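PDB 3N54: spore germination protein B3 from Bacillus subtilis subsp. subtilis, which takes part, as a membrane lipoprotein, in the germination response of spores to the mixture of L-asparagine, glucose, fructose and potassium ions. Local coordinates for residues A[156-161]-A[303-308]; A[204-209]-A[225-230]; A[309-312]-A[317-320]; A[74-79]-A[115-120]. One frame throughout, in Å; residues are numbered along the deposited sequence.

Contact 1 of 4, residues A[156-161]-A[303-308]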
# COMPACT_ATOMS: atom_id res chain seq x y z
N SER A 156 -2.53 5.47 9.37
CA SER A 156 -2.92 6.79 9.85
C SER A 156 -1.75 7.52 10.50
O SER A 156 -1.58 8.71 10.31
CB SER A 156 -4.08 6.70 10.84
OG SER A 156 -4.55 8.03 11.11
N VAL A 157 -0.95 6.80 11.28
CA VAL A 157 0.21 7.41 11.91
C VAL A 157 1.24 7.84 10.85
O VAL A 157 1.84 8.91 10.98
CB VAL A 157 0.84 6.48 12.98
CG1 VAL A 157 2.24 6.92 13.34
CG2 VAL A 157 -0.05 6.45 14.23
N TYR A 158 1.41 7.05 9.79
CA TYR A 158 2.32 7.42 8.70
C TYR A 158 1.89 8.74 8.05
O TYR A 158 2.71 9.62 7.84
CB TYR A 158 2.39 6.34 7.62
CG TYR A 158 3.00 5.00 8.02
CD1 TYR A 158 2.68 3.85 7.31
CD2 TYR A 158 3.86 4.89 9.11
CE1 TYR A 158 3.23 2.62 7.64
CE2 TYR A 158 4.41 3.66 9.46
CZ TYR A 158 4.09 2.53 8.72
OH TYR A 158 4.63 1.31 9.05
N SER A 159 0.61 8.84 7.71
CA SER A 159 0.05 10.05 7.12
C SER A 159 0.28 11.28 7.99
O SER A 159 0.78 12.31 7.53
CB SER A 159 -1.45 9.89 6.93
OG SER A 159 -1.73 8.79 6.08
N GLN A 160 -0.06 11.14 9.26
CA GLN A 160 -0.01 12.26 10.20
C GLN A 160 1.40 12.75 10.46
O GLN A 160 1.60 13.91 10.83
CB GLN A 160 -0.69 11.87 11.52
CG GLN A 160 -2.16 11.56 11.36
CD GLN A 160 -2.80 11.01 12.62
OE1 GLN A 160 -3.29 9.88 12.65
NE2 GLN A 160 -2.79 11.81 13.67
N ASN A 161 2.39 11.87 10.28
CA ASN A 161 3.77 12.21 10.59
C ASN A 161 4.63 12.50 9.36
O ASN A 161 5.84 12.67 9.48
CB ASN A 161 4.40 11.11 11.46
CG ASN A 161 3.78 11.05 12.87
OD1 ASN A 161 4.50 10.96 13.86
ND2 ASN A 161 2.46 11.13 12.95
N PRO A 303 9.45 5.38 0.22
CA PRO A 303 8.32 4.78 0.92
C PRO A 303 8.72 3.59 1.80
O PRO A 303 7.85 2.80 2.18
CB PRO A 303 7.44 4.30 -0.23
CG PRO A 303 8.45 3.88 -1.30
CD PRO A 303 9.72 4.65 -1.04
N VAL A 304 10.00 3.47 2.13
CA VAL A 304 10.49 2.33 2.90
C VAL A 304 11.29 2.74 4.13
O VAL A 304 12.09 1.97 4.65
CB VAL A 304 11.31 1.37 2.00
CG1 VAL A 304 10.38 0.65 1.03
CG2 VAL A 304 12.40 2.12 1.26
N PHE A 305 11.06 3.97 4.58
CA PHE A 305 11.63 4.48 5.83
C PHE A 305 13.16 4.46 5.89
O PHE A 305 13.75 4.29 6.97
CB PHE A 305 11.01 3.70 7.01
CG PHE A 305 9.50 3.67 6.96
CD1 PHE A 305 8.83 2.63 6.34
CD2 PHE A 305 8.76 4.70 7.51
CE1 PHE A 305 7.45 2.61 6.27
CE2 PHE A 305 7.38 4.69 7.45
CZ PHE A 305 6.72 3.64 6.83
N LEU A 306 13.82 4.66 4.75
CA LEU A 306 15.28 4.79 4.72
C LEU A 306 15.69 6.00 5.57
O LEU A 306 16.75 5.99 6.19
CB LEU A 306 15.84 4.95 3.30
CG LEU A 306 16.20 3.73 2.45
CD1 LEU A 306 17.09 2.74 3.20
CD2 LEU A 306 14.96 3.03 1.96
N SER A 307 14.85 7.03 5.57
CA SER A 307 15.04 8.22 6.39
C SER A 307 15.36 7.90 7.85
O SER A 307 16.19 8.56 8.47
CB SER A 307 13.79 9.10 6.34
OG SER A 307 12.65 8.35 6.71
N ASP A 308 14.69 6.90 8.40
CA ASP A 308 14.87 6.53 9.80
C ASP A 308 16.29 6.09 10.13
O ASP A 308 16.76 6.31 11.25
CB ASP A 308 13.88 5.43 10.21
CG ASP A 308 12.45 5.94 10.31
OD1 ASP A 308 12.26 7.17 10.46
OD2 ASP A 308 11.52 5.11 10.25
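Tyr158 presents one face of its phenol ring to Phe305, whose CZ sits 3.4 Å above the ring plane, displaced from the centre toward the rim. The closest pair is Tyr158 CZ with Phe305 CZ, at 3.4 Å, and Phe305 CE2 follows at 3.7 Å from Tyr158 CE2. The planes are inclined at 50° with centroids 4.8 Å apart, an oblique aromatic pair. The two side chains run at roughly a right angle to each other, and the ring corner CZ of Phe305, with CE2 beside it, makes the closest approaches.

Each ring also meets a tyrosine at an inclination, Tyr165 against Tyr158 and Tyr163 against Phe305, giving a small aromatic cluster. Phe305 carries its CG anti to the carbonyl carbon (chi1 -51°), and with this torsion the ring reaches Tyr158 of helix 152-160. Its backbone has a positive phi of 59°, rare for a residue with a side chain, at the turn leading into helix 306-313. There Asp302 accepts the backbone N-H groups of Val304 and Ser307, while Phe305 O receives the N-H of Asp308 at 3.1 Å.

The polar end of Tyr158 is held separately, OH bonding to Arg154 one turn back on its own helix. A polar link lies nearby, between Asp308 OD1 and Tyr163 OH. What joins the two segments themselves is wholly apolar and small, 92 Å² in all. Lacking any cross-segment hydrogen bond to fix an angle, this surface contact between the N-terminal and C-terminal family regions probably rests on ring shape and dispersion.

Contact 2 of 4, residues A[204-209]-A[225-230]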
# COMPACT_ATOMS: atom_id res chain seq x y z
N LEU A 204 12.37 -5.19 -3.28
CA LEU A 204 12.53 -4.08 -2.35
C LEU A 204 12.44 -4.59 -0.91
O LEU A 204 13.28 -4.24 -0.08
CB LEU A 204 11.46 -3.02 -2.61
CG LEU A 204 11.66 -1.65 -1.96
CD1 LEU A 204 13.04 -1.09 -2.30
CD2 LEU A 204 10.55 -0.71 -2.41
N SER A 205 11.46 -5.43 -0.65
CA SER A 205 11.28 -6.01 0.68
C SER A 205 12.45 -6.90 1.10
O SER A 205 12.79 -6.97 2.29
CB SER A 205 9.99 -6.83 0.72
OG SER A 205 9.80 -7.40 2.01
N TRP A 206 13.06 -7.58 0.13
CA TRP A 206 14.19 -8.48 0.36
C TRP A 206 15.41 -7.70 0.81
O TRP A 206 16.05 -8.05 1.80
CB TRP A 206 14.52 -9.23 -0.94
CG TRP A 206 15.37 -10.47 -0.81
CD1 TRP A 206 16.45 -10.67 0.01
CD2 TRP A 206 15.25 -11.66 -1.60
NE1 TRP A 206 16.98 -11.92 -0.20
CE2 TRP A 206 16.26 -12.55 -1.18
CE3 TRP A 206 14.37 -12.07 -2.61
CZ2 TRP A 206 16.41 -13.82 -1.74
CZ3 TRP A 206 14.52 -13.33 -3.16
CH2 TRP A 206 15.54 -14.19 -2.72
N VAL A 207 15.73 -6.65 0.06
CA VAL A 207 16.90 -5.83 0.34
C VAL A 207 16.74 -5.03 1.64
O VAL A 207 17.70 -4.86 2.38
CB VAL A 207 17.20 -4.88 -0.85
CG1 VAL A 207 18.37 -3.96 -0.54
CG2 VAL A 207 17.49 -5.69 -2.11
N MET A 208 15.52 -4.57 1.92
CA MET A 208 15.24 -3.81 3.14
C MET A 208 15.12 -4.69 4.38
O MET A 208 15.09 -4.18 5.50
CB MET A 208 13.97 -2.97 2.98
CG MET A 208 14.08 -1.91 1.89
SD MET A 208 15.42 -0.73 2.15
CE MET A 208 14.88 0.02 3.69
N GLY A 209 15.04 -6.01 4.20
CA GLY A 209 15.00 -6.94 5.34
C GLY A 209 13.62 -7.20 5.93
O GLY A 209 13.51 -7.86 6.96
N ILE A 225 17.08 -22.36 -12.32
CA ILE A 225 17.50 -22.54 -10.94
C ILE A 225 16.65 -21.62 -10.07
O ILE A 225 16.34 -20.50 -10.47
CB ILE A 225 19.01 -22.28 -10.72
CG1 ILE A 225 19.42 -20.89 -11.23
CG2 ILE A 225 19.84 -23.36 -11.42
CD1 ILE A 225 20.87 -20.55 -10.96
N THR A 226 16.25 -22.12 -8.90
CA THR A 226 15.42 -21.34 -7.98
C THR A 226 16.02 -21.36 -6.59
O THR A 226 16.53 -22.38 -6.13
CB THR A 226 13.97 -21.88 -7.94
OG1 THR A 226 13.37 -21.75 -9.23
CG2 THR A 226 13.14 -21.10 -6.95
N PHE A 227 15.95 -20.20 -5.93
CA PHE A 227 16.46 -20.02 -4.58
C PHE A 227 15.31 -19.60 -3.67
O PHE A 227 14.79 -18.49 -3.79
CB PHE A 227 17.56 -18.96 -4.59
CG PHE A 227 18.16 -18.69 -3.23
CD1 PHE A 227 19.17 -19.48 -2.74
CD2 PHE A 227 17.71 -17.62 -2.46
CE1 PHE A 227 19.73 -19.23 -1.49
CE2 PHE A 227 18.26 -17.36 -1.22
CZ PHE A 227 19.28 -18.17 -0.73
N GLU A 228 14.89 -20.50 -2.78
CA GLU A 228 13.79 -20.24 -1.85
C GLU A 228 14.34 -19.75 -0.52
O GLU A 228 15.17 -20.41 0.10
CB GLU A 228 12.95 -21.51 -1.63
CG GLU A 228 11.67 -21.26 -0.83
CD GLU A 228 10.90 -22.53 -0.48
OE1 GLU A 228 11.50 -23.63 -0.51
OE2 GLU A 228 9.70 -22.42 -0.15
N ILE A 229 13.84 -18.60 -0.07
CA ILE A 229 14.31 -17.97 1.16
C ILE A 229 13.89 -18.75 2.40
O ILE A 229 12.73 -19.14 2.53
CB ILE A 229 13.75 -16.53 1.30
CG1 ILE A 229 14.22 -15.64 0.14
CG2 ILE A 229 14.19 -15.92 2.62
CD1 ILE A 229 13.55 -14.28 0.13
N LYS A 230 14.83 -18.97 3.31
CA LYS A 230 14.54 -19.57 4.62
C LYS A 230 14.65 -18.51 5.71
O LYS A 230 13.75 -18.38 6.55
CB LYS A 230 15.46 -20.75 4.90
CG LYS A 230 14.95 -22.08 4.35
CD LYS A 230 13.81 -22.64 5.20
CE LYS A 230 13.46 -24.07 4.82
NZ LYS A 230 12.59 -24.72 5.85
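Trp206 and Ile229 approach from opposite directions, and the isoleucine lays its CG1 branch over one face of the indole. Ile229 CG1 lies 3.4 Å from Trp206 CZ2; the terminal CD1 is modelled implausibly close over the six-membered ring, and its exact position is doubtful. Phe227 comes to the rim instead: its CE2 is 4.0 Å from Trp206 CZ2, each ring meeting the other near its own plane. One benzo carbon therefore touches both strand residues.

Trp206 has CG anti to the backbone N (chi1 -163°), which carries the indole out from helix 198-208 toward the strand. Phe227 and Ile229, two apart on one strand, both point at the helix, whereas the intervening Glu228 points away.

Farther out, Trp206 NE1 bonds to Thr253 OG1, which helps to set the rotation of the buried indole and satisfies its N-H. Phe340 meets the rings of both Trp206 and Phe227, and Leu284 from helix 271-299 also touches the tryptophan. Gly209, with positive phi, ends the helix in a Schellman motif. This is classic helix-on-sheet packing: an aromatic residue from a helix is sunk into the hydrophobic core on one face of the C-terminal mixed beta-sheet.

Contact 3 of 4, residues A[309-312]-A[317-320]. With SO4 (sulfate ion), chain J.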
# COMPACT_ATOMS: atom_id res chain seq x y z
N HIS A 309 16.98 5.49 9.17
CA HIS A 309 18.35 5.02 9.41
C HIS A 309 19.35 6.17 9.53
O HIS A 309 20.30 6.07 10.32
CB HIS A 309 18.77 4.03 8.32
CG HIS A 309 18.00 2.75 8.37
ND1 HIS A 309 18.35 1.70 9.18
CD2 HIS A 309 16.86 2.37 7.73
CE1 HIS A 309 17.48 0.71 9.03
NE2 HIS A 309 16.57 1.10 8.16
N ILE A 310 19.15 7.26 8.79
CA ILE A 310 20.02 8.42 8.93
C ILE A 310 19.65 9.24 10.18
O ILE A 310 20.49 9.95 10.72
CB ILE A 310 20.06 9.32 7.67
CG1 ILE A 310 18.73 10.03 7.43
CG2 ILE A 310 20.45 8.50 6.44
CD1 ILE A 310 18.79 11.01 6.29
N ARG A 311 18.40 9.13 10.63
CA ARG A 311 17.97 9.79 11.86
C ARG A 311 18.70 9.20 13.07
O ARG A 311 19.13 9.93 13.96
CB ARG A 311 16.45 9.66 12.04
CG ARG A 311 15.92 10.22 13.37
CD ARG A 311 14.39 10.20 13.44
NE ARG A 311 13.84 8.86 13.24
CZ ARG A 311 13.81 7.90 14.16
NH1 ARG A 311 14.32 8.10 15.38
NH2 ARG A 311 13.28 6.72 13.86
N ILE A 312 18.85 7.88 13.09
CA ILE A 312 19.51 7.17 14.19
C ILE A 312 21.03 7.32 14.14
O ILE A 312 21.66 7.64 15.15
CB ILE A 312 19.15 5.66 14.19
CG1 ILE A 312 17.64 5.46 14.34
CG2 ILE A 312 19.86 4.94 15.33
CD1 ILE A 312 17.18 4.03 14.13
N TYR A 317 22.99 15.80 10.81
CA TYR A 317 22.72 15.85 9.37
C TYR A 317 21.21 15.74 9.12
O TYR A 317 20.65 16.50 8.34
CB TYR A 317 23.46 14.72 8.65
CG TYR A 317 23.27 14.71 7.15
CD1 TYR A 317 24.05 15.50 6.32
CD2 TYR A 317 22.31 13.89 6.56
CE1 TYR A 317 23.89 15.49 4.94
CE2 TYR A 317 22.14 13.87 5.18
CZ TYR A 317 22.92 14.67 4.38
OH TYR A 317 22.75 14.65 3.01
N TRP A 318 20.57 14.80 9.81
CA TRP A 318 19.13 14.60 9.70
C TRP A 318 18.36 15.89 9.98
O TRP A 318 17.44 16.24 9.24
CB TRP A 318 18.67 13.48 10.64
CG TRP A 318 17.18 13.27 10.68
CD1 TRP A 318 16.38 13.37 11.78
CD2 TRP A 318 16.32 12.96 9.58
NE1 TRP A 318 15.07 13.13 11.44
CE2 TRP A 318 15.01 12.87 10.09
CE3 TRP A 318 16.53 12.74 8.22
CZ2 TRP A 318 13.91 12.58 9.28
CZ3 TRP A 318 15.44 12.45 7.41
CH2 TRP A 318 14.14 12.37 7.95
N ASN A 319 18.77 16.61 11.02
CA ASN A 319 18.13 17.86 11.41
C ASN A 319 18.12 18.91 10.30
O ASN A 319 17.17 19.69 10.18
CB ASN A 319 18.81 18.43 12.67
CG ASN A 319 18.04 19.60 13.27
OD1 ASN A 319 18.64 20.57 13.74
ND2 ASN A 319 16.71 19.51 13.26
N LYS A 320 19.17 18.93 9.48
CA LYS A 320 19.28 19.88 8.37
C LYS A 320 18.46 19.47 7.14
O LYS A 320 17.94 20.34 6.43
CB LYS A 320 20.76 20.04 7.96
CG LYS A 320 21.01 21.09 6.87
CD LYS A 320 22.47 21.11 6.42
CE LYS A 320 22.64 21.96 5.16
NZ LYS A 320 24.05 21.94 4.65
S SO4 J . 25.97 13.44 12.81
O1 SO4 J . 27.02 14.44 12.97
O2 SO4 J . 25.14 13.85 11.68
O3 SO4 J . 26.55 12.13 12.59
O4 SO4 J . 25.16 13.39 14.03
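Trp318 receives two consecutive residues of helix 306-313, and the two ends of its indole are packed differently. The tight, inner part belongs to the buried Ile310. Its CD1 reaches to 3.4 Å from Trp318 CE3, and CG1 follows at 3.6 Å from the same atom. Ile310 places CG1 between the backbone N and the carbonyl carbon (chi1 68°), a cramped choice that turns this branch to the benzo end of the indole; the two side chains cross at about a right angle.

The solvent side lies over the pyrrole end, where the exposed Arg311 contributes hydrocarbon. Arg311 CB stands 3.7 Å from the centroid of the five-membered ring of Trp318, a CH-pi contact over one face. The guanidinium does not lie flat on the indole: the planes are 68° apart. Arg311 NH2 makes a long, weak ion pair with Asp308 OD1.

At the polar margin, O2 of a sulfate probably left from crystallisation accepts the N-H of Tyr317, N to O2 3.0 Å and nearly straight (169°). Asp316 N and His314 ND1 also bind it, so the anion sits at the N-terminal end of helix 315-321, a common anion site where the helix dipole may help.

Both helices pack against the C-terminal sheet: Ile310 touches Phe247 and Pro238, while Tyr317 rests on Pro245 and Ile240 and bonds to Gly243 O. Trp325 of helix 325-331 touches Ile310, and Ile328 touches Tyr317.

Contact 4 of 4, residues A[74-79]-A[115-120]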
# COMPACT_ATOMS: atom_id res chain seq x y z
N VAL A 74 -11.69 -4.88 6.63
CA VAL A 74 -10.83 -4.48 5.54
C VAL A 74 -11.45 -3.34 4.74
O VAL A 74 -12.65 -3.35 4.46
CB VAL A 74 -10.50 -5.69 4.61
CG1 VAL A 74 -11.78 -6.36 4.14
CG2 VAL A 74 -9.63 -5.27 3.42
N ILE A 75 -10.62 -2.35 4.42
CA ILE A 75 -11.00 -1.23 3.57
C ILE A 75 -10.13 -1.29 2.32
O ILE A 75 -8.90 -1.29 2.42
CB ILE A 75 -10.74 0.13 4.24
CG1 ILE A 75 -11.42 0.23 5.61
CG2 ILE A 75 -11.21 1.25 3.34
CD1 ILE A 75 -12.89 0.21 5.54
N LEU A 76 -10.76 -1.34 1.15
CA LEU A 76 -10.07 -1.39 -0.13
C LEU A 76 -10.30 -0.10 -0.89
O LEU A 76 -11.45 0.27 -1.15
CB LEU A 76 -10.56 -2.58 -0.95
CG LEU A 76 -9.88 -2.87 -2.28
CD1 LEU A 76 -8.40 -3.21 -2.08
CD2 LEU A 76 -10.60 -4.00 -2.99
N LEU A 77 -9.23 0.59 -1.26
CA LEU A 77 -9.32 1.88 -1.93
C LEU A 77 -9.04 1.74 -3.42
O LEU A 77 -8.06 1.13 -3.82
CB LEU A 77 -8.33 2.88 -1.31
CG LEU A 77 -8.43 3.15 0.19
CD1 LEU A 77 -7.34 4.12 0.63
CD2 LEU A 77 -9.81 3.70 0.58
N GLY A 78 -9.92 2.32 -4.23
CA GLY A 78 -9.78 2.31 -5.68
C GLY A 78 -8.69 3.25 -6.15
O GLY A 78 -8.38 4.24 -5.49
N GLU A 79 -8.14 2.94 -7.32
CA GLU A 79 -6.98 3.65 -7.84
C GLU A 79 -7.23 5.12 -8.09
O GLU A 79 -6.46 5.97 -7.66
CB GLU A 79 -6.49 2.98 -9.14
CG GLU A 79 -5.29 3.67 -9.76
CD GLU A 79 -4.71 2.92 -10.95
OE1 GLU A 79 -5.16 1.79 -11.23
OE2 GLU A 79 -3.80 3.47 -11.61
N ASP A 115 -15.02 -3.72 -7.97
CA ASP A 115 -14.88 -4.87 -8.87
C ASP A 115 -13.99 -5.98 -8.33
O ASP A 115 -14.07 -7.12 -8.80
CB ASP A 115 -14.34 -4.43 -10.24
CG ASP A 115 -15.33 -3.58 -11.02
OD1 ASP A 115 -16.44 -3.30 -10.51
OD2 ASP A 115 -14.99 -3.20 -12.16
N VAL A 116 -13.14 -5.67 -7.35
CA VAL A 116 -12.26 -6.68 -6.77
C VAL A 116 -13.04 -7.64 -5.87
O VAL A 116 -12.73 -8.83 -5.83
CB VAL A 116 -11.08 -6.04 -6.02
CG1 VAL A 116 -10.23 -7.11 -5.33
CG2 VAL A 116 -10.24 -5.22 -6.98
N PHE A 117 -14.03 -7.14 -5.15
CA PHE A 117 -14.89 -8.00 -4.33
C PHE A 117 -15.84 -8.78 -5.25
O PHE A 117 -16.56 -8.18 -6.04
CB PHE A 117 -15.70 -7.19 -3.31
CG PHE A 117 -14.87 -6.58 -2.22
CD1 PHE A 117 -14.50 -7.33 -1.11
CD2 PHE A 117 -14.49 -5.24 -2.28
CE1 PHE A 117 -13.74 -6.77 -0.09
CE2 PHE A 117 -13.74 -4.67 -1.26
CZ PHE A 117 -13.36 -5.44 -0.17
N THR A 118 -15.84 -10.11 -5.14
CA THR A 118 -16.72 -10.96 -5.96
C THR A 118 -17.39 -12.06 -5.13
O THR A 118 -16.81 -12.55 -4.17
CB THR A 118 -15.96 -11.64 -7.11
OG1 THR A 118 -14.86 -12.39 -6.59
CG2 THR A 118 -15.44 -10.60 -8.10
N LYS A 119 -18.60 -12.44 -5.54
CA LYS A 119 -19.36 -13.48 -4.83
C LYS A 119 -18.62 -14.83 -4.78
O LYS A 119 -17.93 -15.21 -5.72
CB LYS A 119 -20.76 -13.66 -5.44
CG LYS A 119 -21.77 -12.62 -4.93
CD LYS A 119 -23.21 -12.90 -5.40
CE LYS A 119 -23.60 -12.10 -6.63
NZ LYS A 119 -23.86 -10.66 -6.30
N GLY A 120 -18.78 -15.52 -3.65
CA GLY A 120 -18.08 -16.77 -3.35
C GLY A 120 -18.23 -17.88 -4.37
O GLY A 120 -19.14 -17.84 -5.21
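Segment 74-79 runs as an extended strand and then turns at Gly78, the N-cap, into helix 79-84, while 115-120 passes by as irregular chain with no backbone hydrogen bond between them; Leu76 and Val116 have the nearest CA atoms, 8.8 Å apart. Strand 74-77 is an outermost strand of a mixed five-stranded sheet, as counted within this chain. It is parallel to its neighbour 105-109 and joined to it through helices 79-84 and 87-94, a beta-alpha-beta crossover, and the loop that follows 105-109 returns to cover a face of the sheet.

Leu76 carries the contact. Its CG is anti to the backbone N (chi1 -176°), which pushes the isobutyl group out from the strand toward the loop, with CD2 entering the angle between two successive residues. Val116 crosses it at about a right angle and is buried, whereas Phe117 is exposed and slides alongside Leu76 in the opposite direction. The benzyl group leaves its backbone to one side, yet its end swings nearer to the strand, bringing CE2 to 3.8 Å from Leu76 CB.

Val170 of strand 165-172 touches both Leu76 and Val116, so the loop packs over the sheet through apolar side chains. Glu79 OE1 accepts Gly111 N, linking the start of helix 79-84 to the chain after strand 105-109, while OE2 pairs with Arg83 of its own helix. Across the contact itself a single methyl, Leu76 CD2, lies 3.7 Å from Val116 CB and 3.6 Å from Phe117 CE2.

How the contacts relate
Following the chain, contact 4 closes first, bringing the loop at 115-120 back to edge strand 74-77 in the N-terminal family region. Contact 1 opens later, at 156-161, and shuts only at 303-308, a span of 141 intervening residues that joins the two family regions. Contact 2 is nested within it, tying helix 198-208 to strand 223-240. Contact 3 follows in series as a short local closure, using the same helix 306-313 as contact 1. Contact 1 physically touches both neighbours: Val304 CG1 packs 3.7 Å from Leu204 CD2, and Ser307 CB lies 3.7 Å from Trp318 CH2. Contacts 3 and 4 are most distant, with centres about 39 Å apart.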